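Local coordinates for sister chromatid cohesion protein (Chaetomium thermophilum, PDB 5T8V) that probably serves as the cohesin loader, a chromatin-associated helical-repeat protein that helps place cohesin on chromosomes, here as its C-terminal fragment, at residues R362-I367 with R564-L569; P370-A375 with I536-G541; D417-P422 with E515-R520; R570-I573 with K577-S580. One frame throughout, in Å; residues are numbered along the deposited sequence.

Interaction 1 of 4, residues R362-I367 with R564-L569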
loop_
_atom_site.group_PDB
_atom_site.type_symbol
_atom_site.label_atom_id
_atom_site.label_comp_id
_atom_site.label_asym_id
_atom_site.label_seq_id
_atom_site.Cartn_x
_atom_site.Cartn_y
_atom_site.Cartn_z
ATOM N N ARG A 362 -2.126 -47.374 15.906
ATOM C CA ARG A 362 -1.199 -47.768 14.851
ATOM C C ARG A 362 -1.928 -48.471 13.711
ATOM O O ARG A 362 -1.641 -48.220 12.531
ATOM C CB ARG A 362 -0.097 -48.657 15.437
ATOM C CG ARG A 362 1.242 -48.599 14.700
ATOM C CD ARG A 362 1.718 -47.166 14.485
ATOM N NE ARG A 362 1.555 -46.344 15.683
ATOM C CZ ARG A 362 1.356 -45.028 15.680
ATOM N NH1 ARG A 362 1.276 -44.356 14.538
ATOM N NH2 ARG A 362 1.227 -44.376 16.829
ATOM N N ASP A 363 -2.880 -49.346 14.041
ATOM C CA ASP A 363 -3.744 -49.934 13.023
ATOM C C ASP A 363 -4.426 -48.850 12.200
ATOM O O ASP A 363 -4.353 -48.842 10.962
ATOM C CB ASP A 363 -4.789 -50.831 13.685
ATOM C CG ASP A 363 -4.192 -52.094 14.269
ATOM O OD1 ASP A 363 -2.950 -52.235 14.257
ATOM O OD2 ASP A 363 -4.970 -52.947 14.749
ATOM N N LEU A 364 -5.098 -47.916 12.881
ATOM C CA LEU A 364 -5.773 -46.842 12.163
ATOM C C LEU A 364 -4.800 -46.093 11.265
ATOM O O LEU A 364 -5.147 -45.708 10.144
ATOM C CB LEU A 364 -6.444 -45.881 13.142
ATOM C CG LEU A 364 -7.084 -44.654 12.485
ATOM C CD1 LEU A 364 -8.090 -45.061 11.413
ATOM C CD2 LEU A 364 -7.750 -43.788 13.530
ATOM N N ASP A 365 -3.573 -45.878 11.737
ATOM C CA ASP A 365 -2.583 -45.183 10.923
ATOM C C ASP A 365 -2.299 -45.957 9.643
ATOM O O ASP A 365 -2.302 -45.387 8.543
ATOM C CB ASP A 365 -1.302 -44.971 11.730
ATOM C CG ASP A 365 -0.237 -44.228 10.951
ATOM O OD1 ASP A 365 -0.421 -43.019 10.698
ATOM O OD2 ASP A 365 0.789 -44.848 10.601
ATOM N N THR A 366 -2.079 -47.272 9.763
ATOM C CA THR A 366 -1.753 -48.068 8.583
ATOM C C THR A 366 -2.909 -48.089 7.588
ATOM O O THR A 366 -2.685 -48.098 6.373
ATOM C CB THR A 366 -1.378 -49.497 8.980
ATOM O OG1 THR A 366 -2.490 -50.125 9.629
ATOM C CG2 THR A 366 -0.167 -49.505 9.906
ATOM N N ILE A 367 -4.152 -48.104 8.075
ATOM C CA ILE A 367 -5.266 -48.169 7.131
ATOM C C ILE A 367 -5.565 -46.801 6.520
ATOM O O ILE A 367 -5.962 -46.717 5.351
ATOM C CB ILE A 367 -6.525 -48.752 7.796
ATOM C CG1 ILE A 367 -7.592 -49.026 6.733
ATOM C CG2 ILE A 367 -7.068 -47.800 8.852
ATOM C CD1 ILE A 367 -8.834 -49.719 7.254
ATOM N N ARG A 564 -10.623 -46.002 21.558
ATOM C CA ARG A 564 -11.979 -46.286 21.097
ATOM C C ARG A 564 -12.244 -45.607 19.761
ATOM O O ARG A 564 -12.762 -46.229 18.825
ATOM C CB ARG A 564 -12.995 -45.830 22.142
ATOM C CG ARG A 564 -12.822 -46.483 23.501
ATOM C CD ARG A 564 -13.687 -45.805 24.550
ATOM N NE ARG A 564 -13.201 -46.060 25.903
ATOM C CZ ARG A 564 -13.583 -45.377 26.977
ATOM N NH1 ARG A 564 -14.459 -44.387 26.865
ATOM N NH2 ARG A 564 -13.082 -45.680 28.166
ATOM N N LEU A 565 -11.891 -44.324 19.650
ATOM C CA LEU A 565 -12.038 -43.625 18.378
ATOM C C LEU A 565 -11.241 -44.317 17.279
ATOM O O LEU A 565 -11.677 -44.365 16.123
ATOM C CB LEU A 565 -11.591 -42.170 18.520
ATOM C CG LEU A 565 -12.521 -41.244 19.302
ATOM C CD1 LEU A 565 -11.810 -39.943 19.648
ATOM C CD2 LEU A 565 -13.786 -40.963 18.508
ATOM N N ALA A 566 -10.071 -44.858 17.619
ATOM C CA ALA A 566 -9.260 -45.547 16.623
ATOM C C ALA A 566 -9.988 -46.773 16.086
ATOM O O ALA A 566 -10.126 -46.948 14.867
ATOM C CB ALA A 566 -7.911 -45.936 17.228
ATOM N N TYR A 567 -10.471 -47.635 16.985
ATOM C CA TYR A 567 -11.232 -48.801 16.552
ATOM C C TYR A 567 -12.438 -48.384 15.716
ATOM O O TYR A 567 -12.632 -48.869 14.593
ATOM C CB TYR A 567 -11.677 -49.617 17.767
ATOM C CG TYR A 567 -12.634 -50.740 17.429
ATOM C CD1 TYR A 567 -12.165 -51.974 17.001
ATOM C CD2 TYR A 567 -14.009 -50.563 17.534
ATOM C CE1 TYR A 567 -13.037 -53.004 16.689
ATOM C CE2 TYR A 567 -14.888 -51.583 17.222
ATOM C CZ TYR A 567 -14.398 -52.802 16.800
ATOM O OH TYR A 567 -15.270 -53.822 16.491
ATOM N N ARG A 568 -13.257 -47.476 16.252
ATOM C CA ARG A 568 -14.461 -47.041 15.552
ATOM C C ARG A 568 -14.137 -46.564 14.144
ATOM O O ARG A 568 -14.721 -47.042 13.166
ATOM C CB ARG A 568 -15.153 -45.934 16.347
ATOM C CG ARG A 568 -15.701 -46.394 17.683
ATOM C CD ARG A 568 -16.116 -45.222 18.552
ATOM N NE ARG A 568 -16.473 -45.653 19.902
ATOM C CZ ARG A 568 -16.707 -44.829 20.918
ATOM N NH1 ARG A 568 -16.622 -43.516 20.751
ATOM N NH2 ARG A 568 -17.024 -45.322 22.107
ATOM N N LEU A 569 -13.206 -45.615 14.021
ATOM C CA LEU A 569 -12.890 -45.064 12.706
ATOM C C LEU A 569 -12.311 -46.118 11.774
ATOM O O LEU A 569 -12.532 -46.054 10.559
ATOM C CB LEU A 569 -11.923 -43.889 12.844
ATOM C CG LEU A 569 -12.589 -42.511 12.928
ATOM C CD1 LEU A 569 -13.260 -42.146 11.611
ATOM C CD2 LEU A 569 -13.587 -42.451 14.078
#
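Leu364 is the residue through which 362-367 reaches the helix segment 564-569, and its CD2 branch does all the touching. CD2 sits 3.9 Å from Ala566 CA and 4.3 Å from Ala566 CB, so it rests on backbone as much as on side chain, and it lies 4.2 Å from Leu569 CB. CG is turned opposite the backbone N (chi1 175°), and this carries CD2 to the facing helix. The small Ala566 lets the backbones come near, Leu364 CA to Ala566 CA being 5.8 Å. The outer end of Leu569 leads away from 362-367 and packs on Trp540 and Ile544 of helix 527-550, while Leu364 also meets Cys545 there.

Polar groups work within each helix or toward third parties. Thr366 OG1 donates to Asp363 O at 2.6 Å, a carbonyl that also accepts from Ile367 N. Arg362 forms a salt bridge with Asp549, and Arg568 forms one with Glu350 besides a cation-pi contact with Trp506. Leu364 set against Ala566, with helix 527-550 closing the same apolar core, makes a three-helix packing consistent with the helical HEAT-repeat architecture of this protein.

Interaction 2 of 4, residues P370-A375 with I536-G541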
loop_
_atom_site.group_PDB
_atom_site.type_symbol
_atom_site.label_atom_id
_atom_site.label_comp_id
_atom_site.label_asym_id
_atom_site.label_seq_id
_atom_site.Cartn_x
_atom_site.Cartn_y
_atom_site.Cartn_z
ATOM N N PRO A 370 -2.631 -44.344 3.727
ATOM C CA PRO A 370 -2.592 -44.500 2.263
ATOM C C PRO A 370 -3.728 -43.787 1.548
ATOM O O PRO A 370 -3.537 -43.295 0.427
ATOM C CB PRO A 370 -2.674 -46.021 2.067
ATOM C CG PRO A 370 -2.348 -46.614 3.396
ATOM C CD PRO A 370 -2.839 -45.637 4.400
ATOM N N LEU A 371 -4.911 -43.717 2.161
ATOM C CA LEU A 371 -6.040 -43.047 1.524
ATOM C C LEU A 371 -5.753 -41.562 1.331
ATOM O O LEU A 371 -5.968 -41.007 0.244
ATOM C CB LEU A 371 -7.299 -43.253 2.367
ATOM C CG LEU A 371 -7.663 -44.716 2.642
ATOM C CD1 LEU A 371 -8.813 -44.813 3.631
ATOM C CD2 LEU A 371 -8.011 -45.435 1.354
ATOM N N LEU A 372 -5.258 -40.903 2.377
ATOM C CA LEU A 372 -4.926 -39.490 2.269
ATOM C C LEU A 372 -3.667 -39.260 1.447
ATOM O O LEU A 372 -3.507 -38.177 0.872
ATOM C CB LEU A 372 -4.778 -38.893 3.667
ATOM C CG LEU A 372 -6.083 -38.919 4.469
ATOM C CD1 LEU A 372 -5.812 -38.608 5.911
ATOM C CD2 LEU A 372 -7.113 -37.942 3.899
ATOM N N GLU A 373 -2.781 -40.255 1.365
ATOM C CA GLU A 373 -1.638 -40.156 0.465
ATOM C C GLU A 373 -2.085 -40.161 -0.990
ATOM O O GLU A 373 -1.573 -39.383 -1.805
ATOM C CB GLU A 373 -0.659 -41.300 0.725
ATOM C CG GLU A 373 0.714 -40.832 1.156
ATOM C CD GLU A 373 1.688 -41.976 1.340
ATOM O OE1 GLU A 373 1.936 -42.714 0.362
ATOM O OE2 GLU A 373 2.201 -42.140 2.465
ATOM N N THR A 374 -3.037 -41.030 -1.343
ATOM C CA THR A 374 -3.554 -41.020 -2.708
ATOM C C THR A 374 -4.342 -39.744 -2.982
ATOM O O THR A 374 -4.235 -39.166 -4.070
ATOM C CB THR A 374 -4.420 -42.254 -2.966
ATOM O OG1 THR A 374 -5.508 -42.283 -2.038
ATOM C CG2 THR A 374 -3.604 -43.528 -2.820
ATOM N N ALA A 375 -5.131 -39.283 -2.007
ATOM C CA ALA A 375 -5.839 -38.017 -2.178
ATOM C C ALA A 375 -4.866 -36.883 -2.473
ATOM O O ALA A 375 -5.051 -36.115 -3.428
ATOM C CB ALA A 375 -6.671 -37.709 -0.935
ATOM N N ILE A 536 -14.000 -37.515 4.281
ATOM C CA ILE A 536 -14.008 -36.897 5.605
ATOM C C ILE A 536 -13.712 -37.931 6.684
ATOM O O ILE A 536 -13.021 -37.641 7.665
ATOM C CB ILE A 536 -15.347 -36.178 5.847
ATOM C CG1 ILE A 536 -15.354 -34.847 5.093
ATOM C CG2 ILE A 536 -15.588 -35.939 7.339
ATOM C CD1 ILE A 536 -16.704 -34.183 5.018
ATOM N N ILE A 537 -14.229 -39.151 6.527
ATOM C CA ILE A 537 -13.958 -40.201 7.506
ATOM C C ILE A 537 -12.459 -40.455 7.608
ATOM O O ILE A 537 -11.906 -40.585 8.710
ATOM C CB ILE A 537 -14.730 -41.482 7.135
ATOM C CG1 ILE A 537 -16.234 -41.259 7.286
ATOM C CG2 ILE A 537 -14.303 -42.653 8.020
ATOM C CD1 ILE A 537 -17.085 -42.339 6.641
ATOM N N SER A 538 -11.775 -40.533 6.465
ATOM C CA SER A 538 -10.333 -40.750 6.500
ATOM C C SER A 538 -9.615 -39.562 7.133
ATOM O O SER A 538 -8.667 -39.747 7.906
ATOM C CB SER A 538 -9.805 -41.021 5.090
ATOM O OG SER A 538 -10.190 -40.000 4.190
ATOM N N GLU A 539 -10.055 -38.337 6.831
ATOM C CA GLU A 539 -9.483 -37.173 7.504
ATOM C C GLU A 539 -9.635 -37.282 9.016
ATOM O O GLU A 539 -8.706 -36.967 9.770
ATOM C CB GLU A 539 -10.148 -35.893 6.999
ATOM C CG GLU A 539 -9.678 -35.443 5.631
ATOM C CD GLU A 539 -10.224 -34.081 5.254
ATOM O OE1 GLU A 539 -11.193 -33.621 5.903
ATOM O OE2 GLU A 539 -9.679 -33.463 4.314
ATOM N N TRP A 540 -10.804 -37.725 9.474
ATOM C CA TRP A 540 -11.047 -37.892 10.903
ATOM C C TRP A 540 -10.075 -38.900 11.503
ATOM O O TRP A 540 -9.427 -38.626 12.520
ATOM C CB TRP A 540 -12.496 -38.333 11.119
ATOM C CG TRP A 540 -12.964 -38.310 12.543
ATOM C CD1 TRP A 540 -12.263 -37.900 13.637
ATOM C CD2 TRP A 540 -14.251 -38.721 13.021
ATOM N NE1 TRP A 540 -13.033 -38.029 14.769
ATOM C CE2 TRP A 540 -14.258 -38.532 14.416
ATOM C CE3 TRP A 540 -15.396 -39.231 12.405
ATOM C CZ2 TRP A 540 -15.366 -38.833 15.203
ATOM C CZ3 TRP A 540 -16.493 -39.530 13.188
ATOM C CH2 TRP A 540 -16.471 -39.331 14.571
ATOM N N GLY A 541 -9.960 -40.075 10.884
ATOM C CA GLY A 541 -9.016 -41.065 11.384
ATOM C C GLY A 541 -7.602 -40.522 11.475
ATOM O O GLY A 541 -6.922 -40.673 12.496
#
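Leu371 opens the contact from the 370-375 side: its CD1 stands 4.2 Å from Ser538 CB, and the same leucine leans on Ile573 of helix 556-574, so it touches two helices at once. Leu372 follows and buries the most of any residue in the contact. Its CG lies opposite the carbonyl carbon (chi1 -64°), which brings both methyls onto Ser538. CD1 lies 3.7 Å from the backbone Ser538 O, whereas CD2 is 3.7 Å from Ser538 OG and 4.0 Å from Glu539 CG. The Leu372 and Glu539 side chains meet at about a right angle, the methyl against the glutamate's aliphatic part.

Ser538 is small enough to face both leucines, and its hydroxyl is bonded back to Phe535 O in its own helix rather than across the interface. Here helices 357-391 and 527-550 of the all-helical repeat array cross; the axes of the two short segments come within 9.8 Å, with 121° between their directions. Further along, Thr374 OG1 donates to Leu371 O at 2.7 Å, approaching on the same face of the carbonyl plane as the second donor, Ala375 N. Thr374 itself packs on Ser317, and Ala375 meets both Ser317 and Phe535.

Interaction 3 of 4, residues D417-P422 with E515-R520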
loop_
_atom_site.group_PDB
_atom_site.type_symbol
_atom_site.label_atom_id
_atom_site.label_comp_id
_atom_site.label_asym_id
_atom_site.label_seq_id
_atom_site.Cartn_x
_atom_site.Cartn_y
_atom_site.Cartn_z
ATOM N N ASP A 417 -15.762 -23.973 2.258
ATOM C CA ASP A 417 -16.492 -24.294 3.478
ATOM C C ASP A 417 -17.731 -25.134 3.214
ATOM O O ASP A 417 -18.684 -25.091 4.003
ATOM C CB ASP A 417 -16.865 -23.008 4.221
ATOM C CG ASP A 417 -17.766 -22.099 3.407
ATOM O OD1 ASP A 417 -17.716 -22.162 2.159
ATOM O OD2 ASP A 417 -18.523 -21.313 4.018
ATOM N N ASN A 418 -17.743 -25.907 2.129
ATOM C CA ASN A 418 -18.882 -26.752 1.804
ATOM C C ASN A 418 -18.550 -28.190 2.174
ATOM O O ASN A 418 -17.654 -28.783 1.553
ATOM C CB ASN A 418 -19.221 -26.649 0.320
ATOM C CG ASN A 418 -20.535 -27.314 -0.021
ATOM O OD1 ASN A 418 -20.916 -28.313 0.591
ATOM N ND2 ASN A 418 -21.242 -26.761 -0.997
ATOM N N PRO A 419 -19.224 -28.796 3.157
ATOM C CA PRO A 419 -18.864 -30.174 3.540
ATOM C C PRO A 419 -19.067 -31.187 2.430
ATOM O O PRO A 419 -18.513 -32.290 2.513
ATOM C CB PRO A 419 -19.781 -30.459 4.738
ATOM C CG PRO A 419 -20.908 -29.495 4.602
ATOM C CD PRO A 419 -20.324 -28.268 3.980
ATOM N N ASP A 420 -19.845 -30.856 1.397
ATOM C CA ASP A 420 -19.985 -31.741 0.246
ATOM C C ASP A 420 -18.704 -31.838 -0.566
ATOM O O ASP A 420 -18.577 -32.750 -1.391
ATOM C CB ASP A 420 -21.107 -31.253 -0.671
ATOM C CG ASP A 420 -22.476 -31.433 -0.063
ATOM O OD1 ASP A 420 -22.566 -31.629 1.166
ATOM O OD2 ASP A 420 -23.468 -31.372 -0.820
ATOM N N TRP A 421 -17.757 -30.927 -0.355
ATOM C CA TRP A 421 -16.596 -30.784 -1.235
ATOM C C TRP A 421 -15.330 -30.619 -0.402
ATOM O O TRP A 421 -14.663 -29.582 -0.452
ATOM C CB TRP A 421 -16.799 -29.603 -2.181
ATOM C CG TRP A 421 -17.960 -29.789 -3.102
ATOM C CD1 TRP A 421 -19.192 -29.219 -2.995
ATOM C CD2 TRP A 421 -18.000 -30.619 -4.271
ATOM N NE1 TRP A 421 -19.999 -29.638 -4.027
ATOM C CE2 TRP A 421 -19.290 -30.498 -4.824
ATOM C CE3 TRP A 421 -17.070 -31.452 -4.903
ATOM C CZ2 TRP A 421 -19.673 -31.173 -5.980
ATOM C CZ3 TRP A 421 -17.454 -32.123 -6.052
ATOM C CH2 TRP A 421 -18.743 -31.979 -6.577
ATOM N N PRO A 422 -14.963 -31.643 0.375
ATOM C CA PRO A 422 -13.752 -31.539 1.204
ATOM C C PRO A 422 -12.456 -31.455 0.411
ATOM O O PRO A 422 -11.414 -31.150 1.006
ATOM C CB PRO A 422 -13.798 -32.814 2.058
ATOM C CG PRO A 422 -14.667 -33.754 1.305
ATOM C CD PRO A 422 -15.686 -32.903 0.612
ATOM N N GLU A 515 -22.840 -36.901 10.022
ATOM C CA GLU A 515 -24.254 -37.212 10.205
ATOM C C GLU A 515 -25.124 -36.344 9.306
ATOM O O GLU A 515 -26.146 -36.807 8.786
ATOM C CB GLU A 515 -24.646 -37.032 11.673
ATOM C CG GLU A 515 -23.999 -38.042 12.612
ATOM C CD GLU A 515 -24.501 -39.455 12.392
ATOM O OE1 GLU A 515 -25.482 -39.632 11.637
ATOM O OE2 GLU A 515 -23.912 -40.392 12.972
ATOM N N TYR A 516 -24.735 -35.085 9.108
ATOM C CA TYR A 516 -25.453 -34.225 8.176
ATOM C C TYR A 516 -25.375 -34.783 6.761
ATOM O O TYR A 516 -26.403 -35.035 6.115
ATOM C CB TYR A 516 -24.884 -32.806 8.236
ATOM C CG TYR A 516 -25.502 -31.856 7.237
ATOM C CD1 TYR A 516 -26.778 -31.340 7.434
ATOM C CD2 TYR A 516 -24.809 -31.471 6.097
ATOM C CE1 TYR A 516 -27.346 -30.470 6.521
ATOM C CE2 TYR A 516 -25.370 -30.601 5.178
ATOM C CZ TYR A 516 -26.637 -30.103 5.396
ATOM O OH TYR A 516 -27.194 -29.238 4.482
ATOM N N LEU A 517 -24.152 -34.993 6.262
ATOM C CA LEU A 517 -23.994 -35.570 4.932
ATOM C C LEU A 517 -24.755 -36.881 4.804
ATOM O O LEU A 517 -25.284 -37.193 3.731
ATOM C CB LEU A 517 -22.510 -35.790 4.623
ATOM C CG LEU A 517 -21.625 -34.547 4.537
ATOM C CD1 LEU A 517 -20.196 -34.959 4.243
ATOM C CD2 LEU A 517 -22.121 -33.579 3.477
ATOM N N GLN A 518 -24.828 -37.658 5.887
ATOM C CA GLN A 518 -25.578 -38.908 5.864
ATOM C C GLN A 518 -27.063 -38.646 5.661
ATOM O O GLN A 518 -27.695 -39.236 4.777
ATOM C CB GLN A 518 -25.343 -39.678 7.162
ATOM C CG GLN A 518 -25.976 -41.060 7.189
ATOM C CD GLN A 518 -25.274 -42.035 6.267
ATOM O OE1 GLN A 518 -24.224 -42.581 6.608
ATOM N NE2 GLN A 518 -25.848 -42.257 5.089
ATOM N N SER A 519 -27.641 -37.761 6.478
ATOM C CA SER A 519 -29.059 -37.450 6.338
ATOM C C SER A 519 -29.380 -36.981 4.925
ATOM O O SER A 519 -30.385 -37.400 4.340
ATOM C CB SER A 519 -29.473 -36.389 7.357
ATOM O OG SER A 519 -29.039 -35.101 6.956
ATOM N N ARG A 520 -28.537 -36.114 4.354
ATOM C CA ARG A 520 -28.795 -35.658 2.991
ATOM C C ARG A 520 -28.547 -36.763 1.973
ATOM O O ARG A 520 -29.173 -36.771 0.907
ATOM C CB ARG A 520 -27.940 -34.435 2.663
ATOM C CG ARG A 520 -28.293 -33.215 3.492
ATOM C CD ARG A 520 -28.214 -31.932 2.683
ATOM N NE ARG A 520 -26.910 -31.757 2.043
ATOM C CZ ARG A 520 -26.667 -31.888 0.740
ATOM N NH1 ARG A 520 -27.636 -32.194 -0.115
ATOM N NH2 ARG A 520 -25.438 -31.701 0.286
#
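Pro419 and Leu517 form the close-packed part of this contact, where the loop between helices 402-414 and 423-440 meets helix 509-520. Pro419 CB is 4.1 Å from Leu517 CD2, and the other methyl, Leu517 CD1, lies 3.6 Å from Pro419 O. The leucine's CG is opposite its carbonyl carbon (chi1 -64°), and from there the branched end reaches the loop. Asp420 and Leu517 pass each other head to tail, the carboxylate next to the CD2 methyl. The loop is shaped by a type I turn from Asn418 to Trp421, and Asn418 OD1 accepts from Asp420 N at 2.9 Å, an Asx turn that helps fix the backbone from which Asp420 projects. Trp421 packs instead on helix 305-315.

The outer side is looser and belongs to the exposed Arg520. Its chain, bent at chi2 and chi3, passes over one face of the Tyr516 ring with CG 4.0 Å above the ring plane, offset toward the rim. A salt bridge links Asp420 OD2 and Arg520 NH2, the carboxylate lying roughly at the guanidinium edge, but these atoms are modelled too close together, so the details are doubtful. Chemically, the loop is held to the helix by a mainly apolar centre built on Pro419 and Leu517 with one ion pair at its margin, where solvent would probably weaken the attraction between the charges.

Interaction 4 of 4, residues R570-I573 with K577-S580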
loop_
_atom_site.group_PDB
_atom_site.type_symbol
_atom_site.label_atom_id
_atom_site.label_comp_id
_atom_site.label_asym_id
_atom_site.label_seq_id
_atom_site.Cartn_x
_atom_site.Cartn_y
_atom_site.Cartn_z
ATOM N N ARG A 570 -11.570 -47.090 12.309
ATOM C CA ARG A 570 -11.093 -48.185 11.471
ATOM C C ARG A 570 -12.270 -48.963 10.888
ATOM O O ARG A 570 -12.350 -49.179 9.669
ATOM C CB ARG A 570 -10.179 -49.098 12.287
ATOM C CG ARG A 570 -9.329 -50.049 11.454
ATOM C CD ARG A 570 -9.703 -51.499 11.716
ATOM N NE ARG A 570 -9.507 -51.875 13.113
ATOM C CZ ARG A 570 -9.921 -53.020 13.648
ATOM N NH1 ARG A 570 -10.564 -53.913 12.907
ATOM N NH2 ARG A 570 -9.694 -53.272 14.929
ATOM N N GLU A 571 -13.207 -49.375 11.747
ATOM C CA GLU A 571 -14.402 -50.063 11.265
ATOM C C GLU A 571 -15.170 -49.212 10.264
ATOM O O GLU A 571 -15.762 -49.744 9.318
ATOM C CB GLU A 571 -15.309 -50.431 12.441
ATOM C CG GLU A 571 -14.689 -51.388 13.451
ATOM C CD GLU A 571 -14.595 -52.814 12.937
ATOM O OE1 GLU A 571 -14.464 -53.005 11.710
ATOM O OE2 GLU A 571 -14.660 -53.749 13.764
ATOM N N MET A 572 -15.172 -47.892 10.453
ATOM C CA MET A 572 -15.894 -47.008 9.545
ATOM C C MET A 572 -15.225 -46.953 8.179
ATOM O O MET A 572 -15.905 -46.965 7.146
ATOM C CB MET A 572 -15.985 -45.608 10.148
ATOM C CG MET A 572 -17.359 -45.246 10.671
ATOM S SD MET A 572 -17.311 -43.767 11.698
ATOM C CE MET A 572 -16.642 -44.451 13.196
ATOM N N ILE A 573 -13.895 -46.881 8.150
ATOM C CA ILE A 573 -13.187 -46.850 6.876
ATOM C C ILE A 573 -13.369 -48.169 6.141
ATOM O O ILE A 573 -13.535 -48.194 4.916
ATOM C CB ILE A 573 -11.699 -46.522 7.101
ATOM C CG1 ILE A 573 -11.556 -45.085 7.609
ATOM C CG2 ILE A 573 -10.896 -46.714 5.810
ATOM C CD1 ILE A 573 -10.151 -44.707 8.031
ATOM N N LYS A 577 -21.124 -48.005 5.931
ATOM C CA LYS A 577 -22.411 -48.134 6.606
ATOM C C LYS A 577 -22.279 -48.475 8.084
ATOM O O LYS A 577 -23.304 -48.608 8.762
ATOM C CB LYS A 577 -23.259 -49.205 5.914
ATOM C CG LYS A 577 -23.662 -48.867 4.489
ATOM C CD LYS A 577 -24.447 -50.006 3.862
ATOM C CE LYS A 577 -24.900 -49.669 2.450
ATOM N NZ LYS A 577 -25.662 -50.791 1.827
ATOM N N TRP A 578 -21.055 -48.616 8.599
ATOM C CA TRP A 578 -20.867 -49.028 9.986
ATOM C C TRP A 578 -21.366 -47.963 10.956
ATOM O O TRP A 578 -21.914 -48.289 12.015
ATOM C CB TRP A 578 -19.389 -49.332 10.231
ATOM C CG TRP A 578 -19.099 -50.027 11.527
ATOM C CD1 TRP A 578 -19.088 -51.374 11.750
ATOM C CD2 TRP A 578 -18.758 -49.410 12.775
ATOM N NE1 TRP A 578 -18.768 -51.633 13.061
ATOM C CE2 TRP A 578 -18.558 -50.444 13.711
ATOM C CE3 TRP A 578 -18.604 -48.085 13.192
ATOM C CZ2 TRP A 578 -18.216 -50.195 15.040
ATOM C CZ3 TRP A 578 -18.263 -47.839 14.511
ATOM C CH2 TRP A 578 -18.073 -48.888 15.418
ATOM N N LEU A 579 -21.192 -46.687 10.610
ATOM C CA LEU A 579 -21.565 -45.609 11.522
ATOM C C LEU A 579 -23.066 -45.611 11.790
ATOM O O LEU A 579 -23.506 -45.688 12.943
ATOM C CB LEU A 579 -21.123 -44.261 10.948
ATOM C CG LEU A 579 -21.578 -43.023 11.726
ATOM C CD1 LEU A 579 -21.041 -43.048 13.147
ATOM C CD2 LEU A 579 -21.148 -41.752 11.010
ATOM N N SER A 580 -23.870 -45.522 10.729
ATOM C CA SER A 580 -25.316 -45.436 10.891
ATOM C C SER A 580 -25.927 -46.738 11.391
ATOM O O SER A 580 -26.999 -46.707 12.004
ATOM C CB SER A 580 -25.964 -45.035 9.565
ATOM O OG SER A 580 -25.551 -45.895 8.517
#
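Two first torsions set up this contact: Trp578 CG is opposite its backbone N (chi1 -168°), swinging the indole back toward helix 556-574, and Glu571 CG is opposite its carbonyl carbon (chi1 -62°), which keeps the glutamate's CB and CG beside that ring. Glu571 CB lies over the indole face, 3.5 Å from the centroid of the five-membered ring of Trp578 and 13° off its normal, a well-centred CH-pi contact. Glu571 CG follows at 4.0 Å from Trp578 CE2. Beyond it the glutamate bends, and its carboxylate plane is turned only slightly from that of the ring; Glu571 OE2 lies close to Tyr567 OH.

Met572 approaches the indole obliquely. Its CE is 4.0 Å from Trp578 CZ3, the two side chains crossing at about a right angle, and its CG is 3.9 Å from Leu579 CB. The sulfur joins in, Met572 SD lying 4.1 Å from Leu579 CD1. Met572 also meets Ile537 and Trp506, and Leu579 shares Trp506, so this inner part continues into the core.

The segments flank a tight turn: helix 556-574 ends, the chain turns and starts the short helix 578-582, whose first turn sets Trp578 and Leu579 against helix 556-574. At the turn, Asp575 OD1 accepts from Lys577 N. Although Glu571 is acidic, its methylenes CB and CG, not its carboxylate, meet the indole, so the contact rests on CH-pi interaction and dispersion.

The four contacts lie on one side of the chain's centre, in one all-helical region of the Scc2 C-terminal fragment. Interactions 1 and 2 use successive parts of helix 357-391, their centres about 12 Å apart; interaction 1 pairs it with helix 556-574, interaction 2 with the preceding helix 527-550. In sequence, interactions 2 and 3 fall within the span of interaction 1, and interaction 4 comes last, farther along helix 556-574; its Ile573 touches Leu371 and Ile537 of interaction 2. Interaction 3, about 22 Å from interaction 1 between centres, joins interaction 2 through Ile536 and interaction 4 through Glu515 and Leu579. Together they tie helices far apart in sequence into one continuous core.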